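Local atomic coordinates of 4-alpha-glucanotransferase (Corynebacterium glutamicum, PDB entry 5B68), a protein that is an amylomaltase, a 4-alpha-glucanotransferase in which an N-terminal beta-sandwich domain precedes a (beta/alpha)8-barrel domain. Residues A[239-244]-A[318-323]; A[246-251]-A[364-369]; A[329-334]-A[354-359]. All coordinates share one frame; numbering follows the deposited sequence.

Interaction 1 (A[239-244]-A[318-323]); sequences TRRFIN and QREGQG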
loop_
_atom_site.group_PDB
_atom_site.type_symbol
_atom_site.label_atom_id
_atom_site.label_comp_id
_atom_site.label_asym_id
_atom_site.label_seq_id
_atom_site.Cartn_x
_atom_site.Cartn_y
_atom_site.Cartn_z
ATOM N N THR A 239 3.132 10.314 -3.530
ATOM C CA THR A 239 1.670 10.288 -3.431
ATOM C C THR A 239 1.359 8.796 -3.374
ATOM O O THR A 239 2.192 7.975 -3.828
ATOM C CB THR A 239 1.002 10.958 -4.657
ATOM O OG1 THR A 239 -0.433 10.859 -4.622
ATOM C CG2 THR A 239 1.504 10.404 -6.060
ATOM N N ARG A 240 0.203 8.423 -2.849
ATOM C CA ARG A 240 -0.294 7.072 -3.006
ATOM C C ARG A 240 -1.449 6.990 -4.030
ATOM O O ARG A 240 -2.079 5.928 -4.247
ATOM C CB ARG A 240 -0.714 6.501 -1.657
ATOM C CG ARG A 240 0.492 6.324 -0.781
ATOM C CD ARG A 240 0.181 5.533 0.431
ATOM N NE ARG A 240 -0.835 6.149 1.296
ATOM C CZ ARG A 240 -1.606 5.450 2.126
ATOM N NH1 ARG A 240 -2.475 6.106 2.924
ATOM N NH2 ARG A 240 -1.515 4.097 2.183
ATOM N N ARG A 241 -1.760 8.087 -4.674
ATOM C CA ARG A 241 -2.848 8.090 -5.620
ATOM C C ARG A 241 -2.346 7.971 -7.057
ATOM O O ARG A 241 -2.750 7.112 -7.776
ATOM C CB ARG A 241 -3.630 9.368 -5.499
ATOM C CG ARG A 241 -4.821 9.458 -6.427
ATOM C CD ARG A 241 -5.773 10.606 -6.190
ATOM N NE ARG A 241 -6.661 10.734 -7.303
ATOM C CZ ARG A 241 -7.541 11.728 -7.458
ATOM N NH1 ARG A 241 -8.202 11.800 -8.596
ATOM N NH2 ARG A 241 -7.738 12.664 -6.491
ATOM N N PHE A 242 -1.498 8.900 -7.445
ATOM C CA PHE A 242 -1.024 8.960 -8.804
ATOM C C PHE A 242 0.128 8.022 -9.100
ATOM O O PHE A 242 0.718 7.486 -8.208
ATOM C CB PHE A 242 -0.761 10.399 -9.192
ATOM C CG PHE A 242 -1.968 11.244 -9.032
ATOM C CD1 PHE A 242 -2.964 11.191 -9.957
ATOM C CD2 PHE A 242 -2.138 12.003 -7.910
ATOM C CE1 PHE A 242 -4.099 11.935 -9.798
ATOM C CE2 PHE A 242 -3.269 12.748 -7.738
ATOM C CZ PHE A 242 -4.247 12.713 -8.688
ATOM N N ILE A 243 0.395 7.828 -10.381
ATOM C CA ILE A 243 1.237 6.721 -10.862
ATOM C C ILE A 243 2.572 7.227 -11.390
ATOM O O ILE A 243 2.631 8.312 -11.992
ATOM C CB ILE A 243 0.524 6.001 -12.001
ATOM C CG1 ILE A 243 -0.901 5.551 -11.609
ATOM C CG2 ILE A 243 1.337 4.835 -12.563
ATOM C CD1 ILE A 243 -0.967 4.594 -10.464
ATOM N N ASN A 244 3.632 6.428 -11.204
ATOM C CA ASN A 244 4.999 6.848 -11.579
ATOM C C ASN A 244 5.109 6.788 -13.127
ATOM O O ASN A 244 5.051 5.740 -13.714
ATOM C CB ASN A 244 6.035 5.927 -10.937
ATOM C CG ASN A 244 7.417 6.487 -10.998
ATOM O OD1 ASN A 244 7.708 7.278 -11.880
ATOM N ND2 ASN A 244 8.273 6.109 -10.061
ATOM N N GLN A 318 -11.690 15.053 -16.367
ATOM C CA GLN A 318 -12.960 15.332 -15.676
ATOM C C GLN A 318 -13.122 14.337 -14.582
ATOM O O GLN A 318 -13.488 14.727 -13.460
ATOM C CB GLN A 318 -14.241 15.206 -16.548
ATOM C CG GLN A 318 -14.704 16.469 -17.256
ATOM C CD GLN A 318 -15.280 17.569 -16.331
ATOM O OE1 GLN A 318 -15.079 17.566 -15.110
ATOM N NE2 GLN A 318 -15.994 18.532 -16.937
ATOM N N ARG A 319 -12.861 13.066 -14.901
ATOM C CA ARG A 319 -13.047 12.015 -13.914
ATOM C C ARG A 319 -12.179 12.242 -12.675
ATOM O O ARG A 319 -12.654 12.003 -11.538
ATOM C CB ARG A 319 -12.795 10.630 -14.544
ATOM C CG ARG A 319 -13.120 9.420 -13.653
ATOM C CD ARG A 319 -12.646 8.128 -14.281
ATOM N NE ARG A 319 -11.161 8.022 -14.253
ATOM C CZ ARG A 319 -10.437 7.169 -14.958
ATOM N NH1 ARG A 319 -9.108 7.101 -14.791
ATOM N NH2 ARG A 319 -11.025 6.272 -15.730
ATOM N N GLU A 320 -10.941 12.688 -12.848
ATOM C CA GLU A 320 -9.970 12.743 -11.753
ATOM C C GLU A 320 -10.042 14.017 -10.916
ATOM O O GLU A 320 -9.569 14.074 -9.791
ATOM C CB GLU A 320 -8.523 12.528 -12.280
ATOM C CG GLU A 320 -8.373 11.177 -12.955
ATOM C CD GLU A 320 -8.543 10.022 -12.006
ATOM O OE1 GLU A 320 -8.993 8.968 -12.479
ATOM O OE2 GLU A 320 -8.193 10.131 -10.803
ATOM N N GLY A 321 -10.644 15.068 -11.472
ATOM C CA GLY A 321 -10.960 16.215 -10.659
ATOM C C GLY A 321 -9.819 16.981 -10.103
ATOM O O GLY A 321 -8.664 16.975 -10.632
ATOM N N GLN A 322 -10.075 17.633 -8.988
ATOM C CA GLN A 322 -9.131 18.594 -8.532
ATOM C C GLN A 322 -7.837 18.003 -7.995
ATOM O O GLN A 322 -6.780 18.670 -8.055
ATOM C CB GLN A 322 -9.765 19.474 -7.458
ATOM C CG GLN A 322 -8.947 20.679 -6.982
ATOM C CD GLN A 322 -8.732 21.686 -8.096
ATOM O OE1 GLN A 322 -7.649 22.213 -8.291
ATOM N NE2 GLN A 322 -9.749 21.916 -8.843
ATOM N N GLY A 323 -7.894 16.802 -7.433
ATOM C CA GLY A 323 -6.667 16.195 -6.921
ATOM C C GLY A 323 -5.660 16.031 -8.058
ATOM O O GLY A 323 -4.463 16.084 -7.790
HETATM O O HOH W 1 -9.758 14.786 -6.849
HETATM O O HOH W 2 -5.943 9.230 -9.796
#
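The irregular loop through R241 passes the kinked part of helix 307-338, the nearest CA atoms, those of R241 and G323, being 9.1 Å apart, a gap that the arginine side chain spans. R241 reaches over fully extended, with CG anti to the backbone N (chi1 -178°), and uses NH1 twice on E320. One bond runs to E320 OE2 at 2.8 Å, in the guanidinium plane but on the anti side of a carboxylate turned 54° from it, and makes a salt bridge. The other, from R241 NH1 to E320 O at 2.9 Å, lies in the carbonyl plane on a lone pair. Two waters continue the grip along the guanidinium edge: one joins R241 NE to E320 OE2, while the other accepts from R241 NH2 and G323 N and donates to E320 O. The second water thus supplies a partner for the amide of G323, which has no bond to the preceding turn. E320 OE1, in turn, is held side-on by NE and NH1 of R319, so the glutamate links two arginines. Beside this polar cluster R241 CG lies over the centre of the F242 ring, 3.8 Å above its plane, and F242 CZ approaches G323 O at 3.5 Å. The loop is itself shaped by an ST turn, R241 N donating to T239 OG1. Beyond it, helix 441-452 meets R241 and E320 through T449, F242 stacks on F327 of helix 307-338 and touches Q360 of helix 349-376, and backbone bonds tie F242 to A223 in the segment following strand 215-218.

Interaction 2 (A[246-251]-A[364-369]); sequences IYIRVE and DEQLAA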
loop_
_atom_site.group_PDB
_atom_site.type_symbol
_atom_site.label_atom_id
_atom_site.label_comp_id
_atom_site.label_asym_id
_atom_site.label_seq_id
_atom_site.Cartn_x
_atom_site.Cartn_y
_atom_site.Cartn_z
ATOM N N ILE A 246 7.671 6.910 -14.882
ATOM C CA ILE A 246 8.862 6.162 -15.296
ATOM C C ILE A 246 8.562 4.868 -16.019
ATOM O O ILE A 246 9.408 4.370 -16.795
ATOM C CB ILE A 246 9.791 5.916 -14.164
ATOM C CG1 ILE A 246 11.246 5.788 -14.690
ATOM C CG2 ILE A 246 9.390 4.751 -13.249
ATOM C CD1 ILE A 246 12.209 5.605 -13.550
ATOM N N TYR A 247 7.361 4.358 -15.777
ATOM C CA TYR A 247 6.899 3.106 -16.343
ATOM C C TYR A 247 6.251 3.210 -17.730
ATOM O O TYR A 247 5.961 2.210 -18.329
ATOM C CB TYR A 247 5.937 2.411 -15.381
ATOM C CG TYR A 247 6.536 1.950 -14.074
ATOM C CD1 TYR A 247 7.462 0.926 -14.032
ATOM C CD2 TYR A 247 6.150 2.519 -12.880
ATOM C CE1 TYR A 247 7.996 0.502 -12.845
ATOM C CE2 TYR A 247 6.678 2.100 -11.699
ATOM C CZ TYR A 247 7.605 1.090 -11.683
ATOM O OH TYR A 247 8.106 0.681 -10.497
ATOM N N ILE A 248 6.023 4.417 -18.229
ATOM C CA ILE A 248 5.482 4.580 -19.518
ATOM C C ILE A 248 6.436 4.007 -20.577
ATOM O O ILE A 248 7.669 4.282 -20.522
ATOM C CB ILE A 248 5.266 6.060 -19.830
ATOM C CG1 ILE A 248 4.151 6.654 -18.928
ATOM C CG2 ILE A 248 4.892 6.231 -21.276
ATOM C CD1 ILE A 248 4.071 8.176 -19.042
ATOM N N ARG A 249 5.903 3.227 -21.510
ATOM C CA ARG A 249 6.672 2.849 -22.681
ATOM C C ARG A 249 6.314 3.833 -23.753
ATOM O O ARG A 249 5.224 3.827 -24.275
ATOM C CB ARG A 249 6.345 1.464 -23.198
ATOM C CG ARG A 249 7.087 1.188 -24.496
ATOM C CD ARG A 249 7.174 -0.270 -24.875
ATOM N NE ARG A 249 7.948 -1.073 -23.948
ATOM C CZ ARG A 249 8.234 -2.341 -24.177
ATOM N NH1 ARG A 249 7.816 -2.892 -25.295
ATOM N NH2 ARG A 249 8.912 -3.052 -23.306
ATOM N N VAL A 250 7.265 4.667 -24.093
ATOM C CA VAL A 250 6.922 5.824 -24.920
ATOM C C VAL A 250 6.520 5.447 -26.304
ATOM O O VAL A 250 5.659 6.094 -26.943
ATOM C CB VAL A 250 8.061 6.899 -24.898
ATOM C CG1 VAL A 250 8.399 7.343 -23.480
ATOM C CG2 VAL A 250 9.310 6.423 -25.654
ATOM N N GLU A 251 7.163 4.387 -26.825
ATOM C CA GLU A 251 6.833 3.866 -28.155
ATOM C C GLU A 251 5.403 3.342 -28.303
ATOM O O GLU A 251 4.893 3.283 -29.414
ATOM C CB GLU A 251 7.851 2.794 -28.640
ATOM C CG GLU A 251 9.307 3.252 -28.686
ATOM C CD GLU A 251 10.094 2.988 -27.424
ATOM O OE1 GLU A 251 9.484 2.768 -26.300
ATOM O OE2 GLU A 251 11.338 3.003 -27.541
ATOM N N ASP A 364 -2.658 5.834 -16.966
ATOM C CA ASP A 364 -3.982 5.208 -16.898
ATOM C C ASP A 364 -4.234 4.266 -18.066
ATOM O O ASP A 364 -4.695 3.116 -17.884
ATOM C CB ASP A 364 -5.102 6.277 -16.818
ATOM C CG ASP A 364 -6.507 5.665 -16.748
ATOM O OD1 ASP A 364 -6.946 5.372 -15.629
ATOM O OD2 ASP A 364 -7.149 5.403 -17.745
ATOM N N GLU A 365 -4.022 4.740 -19.284
ATOM C CA GLU A 365 -4.339 3.891 -20.408
ATOM C C GLU A 365 -3.339 2.714 -20.567
ATOM O O GLU A 365 -3.759 1.670 -21.056
ATOM C CB GLU A 365 -4.505 4.701 -21.714
ATOM C CG GLU A 365 -3.236 5.249 -22.303
ATOM C CD GLU A 365 -3.484 6.070 -23.618
ATOM O OE1 GLU A 365 -2.525 6.684 -24.162
ATOM O OE2 GLU A 365 -4.655 6.093 -24.078
ATOM N N GLN A 366 -2.065 2.888 -20.217
ATOM C CA GLN A 366 -1.112 1.784 -20.369
ATOM C C GLN A 366 -1.374 0.715 -19.326
ATOM O O GLN A 366 -1.255 -0.482 -19.624
ATOM C CB GLN A 366 0.347 2.262 -20.303
ATOM C CG GLN A 366 0.641 3.056 -21.610
ATOM C CD GLN A 366 2.092 3.203 -21.987
ATOM O OE1 GLN A 366 3.014 2.672 -21.359
ATOM N NE2 GLN A 366 2.311 4.066 -22.988
ATOM N N LEU A 367 -1.756 1.158 -18.134
ATOM C CA LEU A 367 -2.150 0.191 -17.064
ATOM C C LEU A 367 -3.433 -0.517 -17.388
ATOM O O LEU A 367 -3.568 -1.707 -17.130
ATOM C CB LEU A 367 -2.316 0.913 -15.745
ATOM C CG LEU A 367 -1.083 1.207 -14.955
ATOM C CD1 LEU A 367 -1.423 2.054 -13.752
ATOM C CD2 LEU A 367 -0.490 -0.140 -14.476
ATOM N N ALA A 368 -4.414 0.201 -17.945
ATOM C CA ALA A 368 -5.621 -0.464 -18.416
ATOM C C ALA A 368 -5.305 -1.524 -19.475
ATOM O O ALA A 368 -5.874 -2.596 -19.444
ATOM C CB ALA A 368 -6.580 0.529 -19.017
ATOM N N ALA A 369 -4.399 -1.215 -20.396
ATOM C CA ALA A 369 -4.082 -2.179 -21.454
ATOM C C ALA A 369 -3.348 -3.394 -20.879
ATOM O O ALA A 369 -3.615 -4.515 -21.324
ATOM C CB ALA A 369 -3.240 -1.537 -22.536
#
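Q366 grips the backbone of R249 with both ends of its amide. OE1 accepts from R249 N at 2.9 Å, the N-H pointing at it nearly straight (166°) and lying on a lone pair in the carbonyl plane. Q366 NE2 returns a longer bond of 3.2 Å to R249 O, reaching that oxygen from above its carbonyl plane rather than along a lone pair. Together the two bonds fix the rotation of the amide and give each of its polar atoms a partner within a buried contact. The glutamine reaches this far because its chain is extended beyond CG (chi2 -159°). I248 crosses it at about a right angle, and its CG2 branch rests 3.8 Å from Q366 NE2, while Q366 OE1 also lies 3.6 Å from I248 CA. The contact belongs to the long excursion between strands 215-218 and 382-387, neighbours in the parallel sheet of the (beta/alpha)8 barrel: an irregular loop near its start is clasped by helix 349-376 near its end. Further out, I248 packs on L359, L362 and C363 of that same helix. K293 of helix 286-301 donates from NZ to the carbonyl oxygens of I246 and I248. The R249 guanidinium turns away from Q366 to form salt bridges with D197 and D200, the latter on helix 198-209, whose F198 also touches the side chain of Q366.

Interaction 3 (A[329-334]-A[354-359]); sequences TWCADR and MFYMWL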
loop_
_atom_site.group_PDB
_atom_site.type_symbol
_atom_site.label_atom_id
_atom_site.label_comp_id
_atom_site.label_asym_id
_atom_site.label_seq_id
_atom_site.Cartn_x
_atom_site.Cartn_y
_atom_site.Cartn_z
ATOM N N THR A 329 0.147 20.361 -10.602
ATOM C CA THR A 329 0.642 21.718 -10.318
ATOM C C THR A 329 1.859 21.640 -9.412
ATOM O O THR A 329 2.832 22.340 -9.620
ATOM C CB THR A 329 -0.446 22.587 -9.676
ATOM O OG1 THR A 329 -1.579 22.654 -10.550
ATOM C CG2 THR A 329 0.108 23.967 -9.337
ATOM N N TRP A 330 1.828 20.772 -8.402
ATOM C CA TRP A 330 2.950 20.504 -7.555
ATOM C C TRP A 330 4.142 20.029 -8.411
ATOM O O TRP A 330 5.270 20.491 -8.178
ATOM C CB TRP A 330 2.626 19.473 -6.442
ATOM C CG TRP A 330 3.776 19.106 -5.578
ATOM C CD1 TRP A 330 4.125 19.658 -4.403
ATOM C CD2 TRP A 330 4.743 18.065 -5.839
ATOM N NE1 TRP A 330 5.285 19.060 -3.923
ATOM C CE2 TRP A 330 5.669 18.086 -4.797
ATOM C CE3 TRP A 330 4.893 17.126 -6.864
ATOM C CZ2 TRP A 330 6.765 17.205 -4.743
ATOM C CZ3 TRP A 330 6.011 16.230 -6.807
ATOM C CH2 TRP A 330 6.901 16.294 -5.767
ATOM N N CYS A 331 3.907 19.120 -9.355
ATOM C CA CYS A 331 5.009 18.685 -10.249
ATOM C C CYS A 331 5.609 19.864 -11.051
ATOM O O CYS A 331 6.792 19.984 -11.141
ATOM C CB CYS A 331 4.567 17.676 -11.253
ATOM S SG CYS A 331 4.077 16.093 -10.400
ATOM N N ALA A 332 4.744 20.688 -11.594
ATOM C CA ALA A 332 5.178 21.902 -12.337
ATOM C C ALA A 332 6.018 22.798 -11.456
ATOM O O ALA A 332 7.148 23.230 -11.832
ATOM C CB ALA A 332 3.932 22.601 -12.888
ATOM N N ASP A 333 5.577 23.005 -10.220
ATOM C CA ASP A 333 6.335 23.822 -9.293
ATOM C C ASP A 333 7.705 23.234 -8.938
ATOM O O ASP A 333 8.661 24.013 -8.789
ATOM C CB ASP A 333 5.564 24.102 -8.019
ATOM C CG ASP A 333 4.402 25.052 -8.236
ATOM O OD1 ASP A 333 4.386 25.759 -9.275
ATOM O OD2 ASP A 333 3.499 25.029 -7.376
ATOM N N ARG A 334 7.780 21.921 -8.735
ATOM C CA ARG A 334 9.036 21.252 -8.436
ATOM C C ARG A 334 10.008 21.308 -9.607
ATOM O O ARG A 334 11.177 21.553 -9.444
ATOM C CB ARG A 334 8.785 19.799 -8.033
ATOM C CG ARG A 334 8.466 19.629 -6.555
ATOM C CD ARG A 334 9.726 19.452 -5.724
ATOM N NE ARG A 334 10.646 18.589 -6.451
ATOM C CZ ARG A 334 11.092 17.405 -6.040
ATOM N NH1 ARG A 334 11.894 16.713 -6.826
ATOM N NH2 ARG A 334 10.756 16.924 -4.861
ATOM N N MET A 354 -0.470 20.918 -17.359
ATOM C CA MET A 354 -1.185 20.109 -18.310
ATOM C C MET A 354 -0.370 18.870 -18.727
ATOM O O MET A 354 -0.936 17.803 -18.932
ATOM C CB MET A 354 -1.559 20.916 -19.523
ATOM C CG MET A 354 -2.426 20.164 -20.500
ATOM S SD MET A 354 -4.014 19.564 -19.902
ATOM C CE MET A 354 -4.984 21.078 -19.919
ATOM N N PHE A 355 0.941 19.093 -18.909
ATOM C CA PHE A 355 1.888 18.008 -19.233
ATOM C C PHE A 355 1.864 16.943 -18.139
ATOM O O PHE A 355 1.802 15.747 -18.473
ATOM C CB PHE A 355 3.280 18.556 -19.346
ATOM C CG PHE A 355 4.347 17.483 -19.472
ATOM C CD1 PHE A 355 4.522 16.811 -20.681
ATOM C CD2 PHE A 355 5.183 17.227 -18.401
ATOM C CE1 PHE A 355 5.522 15.839 -20.795
ATOM C CE2 PHE A 355 6.182 16.288 -18.526
ATOM C CZ PHE A 355 6.328 15.605 -19.741
ATOM N N TYR A 356 1.863 17.353 -16.874
ATOM C CA TYR A 356 1.844 16.324 -15.795
ATOM C C TYR A 356 0.504 15.644 -15.687
ATOM O O TYR A 356 0.420 14.426 -15.350
ATOM C CB TYR A 356 2.383 16.884 -14.491
ATOM C CG TYR A 356 3.838 17.192 -14.555
ATOM C CD1 TYR A 356 4.768 16.157 -14.550
ATOM C CD2 TYR A 356 4.323 18.535 -14.666
ATOM C CE1 TYR A 356 6.121 16.396 -14.629
ATOM C CE2 TYR A 356 5.682 18.787 -14.727
ATOM C CZ TYR A 356 6.589 17.698 -14.708
ATOM O OH TYR A 356 7.959 17.888 -14.739
ATOM N N MET A 357 -0.566 16.337 -16.039
ATOM C CA MET A 357 -1.896 15.699 -16.142
ATOM C C MET A 357 -1.913 14.643 -17.225
ATOM O O MET A 357 -2.405 13.473 -17.059
ATOM C CB MET A 357 -2.994 16.747 -16.341
ATOM C CG MET A 357 -3.115 17.683 -15.140
ATOM S SD MET A 357 -4.246 19.090 -15.531
ATOM C CE MET A 357 -5.772 18.223 -15.436
ATOM N N TRP A 358 -1.290 14.990 -18.348
ATOM C CA TRP A 358 -1.278 14.134 -19.496
ATOM C C TRP A 358 -0.478 12.872 -19.201
ATOM O O TRP A 358 -0.915 11.785 -19.614
ATOM C CB TRP A 358 -0.713 14.941 -20.684
ATOM C CG TRP A 358 -0.479 14.220 -21.958
ATOM C CD1 TRP A 358 -1.382 13.866 -22.836
ATOM C CD2 TRP A 358 0.794 13.834 -22.474
ATOM N NE1 TRP A 358 -0.773 13.268 -23.937
ATOM C CE2 TRP A 358 0.578 13.249 -23.710
ATOM C CE3 TRP A 358 2.103 13.963 -22.006
ATOM C CZ2 TRP A 358 1.621 12.728 -24.506
ATOM C CZ3 TRP A 358 3.165 13.471 -22.822
ATOM C CH2 TRP A 358 2.889 12.848 -24.051
ATOM N N LEU A 359 0.665 13.004 -18.509
ATOM C CA LEU A 359 1.417 11.787 -18.070
ATOM C C LEU A 359 0.551 10.814 -17.259
ATOM O O LEU A 359 0.639 9.622 -17.462
ATOM C CB LEU A 359 2.597 12.137 -17.197
ATOM C CG LEU A 359 3.708 12.910 -17.920
ATOM C CD1 LEU A 359 4.916 13.144 -17.029
ATOM C CD2 LEU A 359 4.107 12.218 -19.210
#
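C331, whose SG lies in plane at the edge of the preceding W330 indole, sets its CB squarely over one face of the Y356 ring, 3.5 Å from the ring centroid and 13° off the normal, a close CH-pi contact. The two backbones are near each other here, with C331 CA 6.8 Å from Y356 CA. With SG beside the backbone N (chi1 -66°), the cysteine sulfur lies farther off, 4.6 Å from the Y356 centroid and oblique to the ring (27° off the normal), a Cys sulfur-aromatic contact. One residue on, A332 takes a smaller share, its backbone N 3.8 Å from Y356 CD2 and its CB at 4.5 Å from the same atom, both on the CD2 side of the ring. The ring is held between C331 CB on one face and F355 CD2 on the other, the latter 3.8 Å above the ring plane. Its hydroxyl is engaged too, Y356 OH being hydrogen-bonded to E335 OE2, one residue beyond 329-334, so that apolar packing on the faces is joined by a polar tie at the far end of the ring. The contact joins two successive helices, 307-338 and 349-376, near the connection between them. Around it, A332 packs on L352 and T353, D333 forms a salt bridge with R349 at the start of the second helix, and F355 and L359 turn to helix 286-301.

All three contacts lie on the same side of the chain's centre, in the largely helical excursion between barrel strands 215-218 and 382-387. Helix 307-338 serves interactions 1 and 3, whose centres are 11 Å apart without touching; helix 349-376 serves interactions 2 and 3, 17 Å apart by centres, where I248 CD1 packs 4.0 Å from L359 O. Interactions 1 and 2, with centres 15 Å apart, are joined directly by a salt bridge from R319 NH1 to D364 OD1 (2.9 Å), which extends the charge network of interaction 1 onto helix 349-376. A glycerol, probably from the crystallisation liquor, lies about 4 Å from the Q366 side chain.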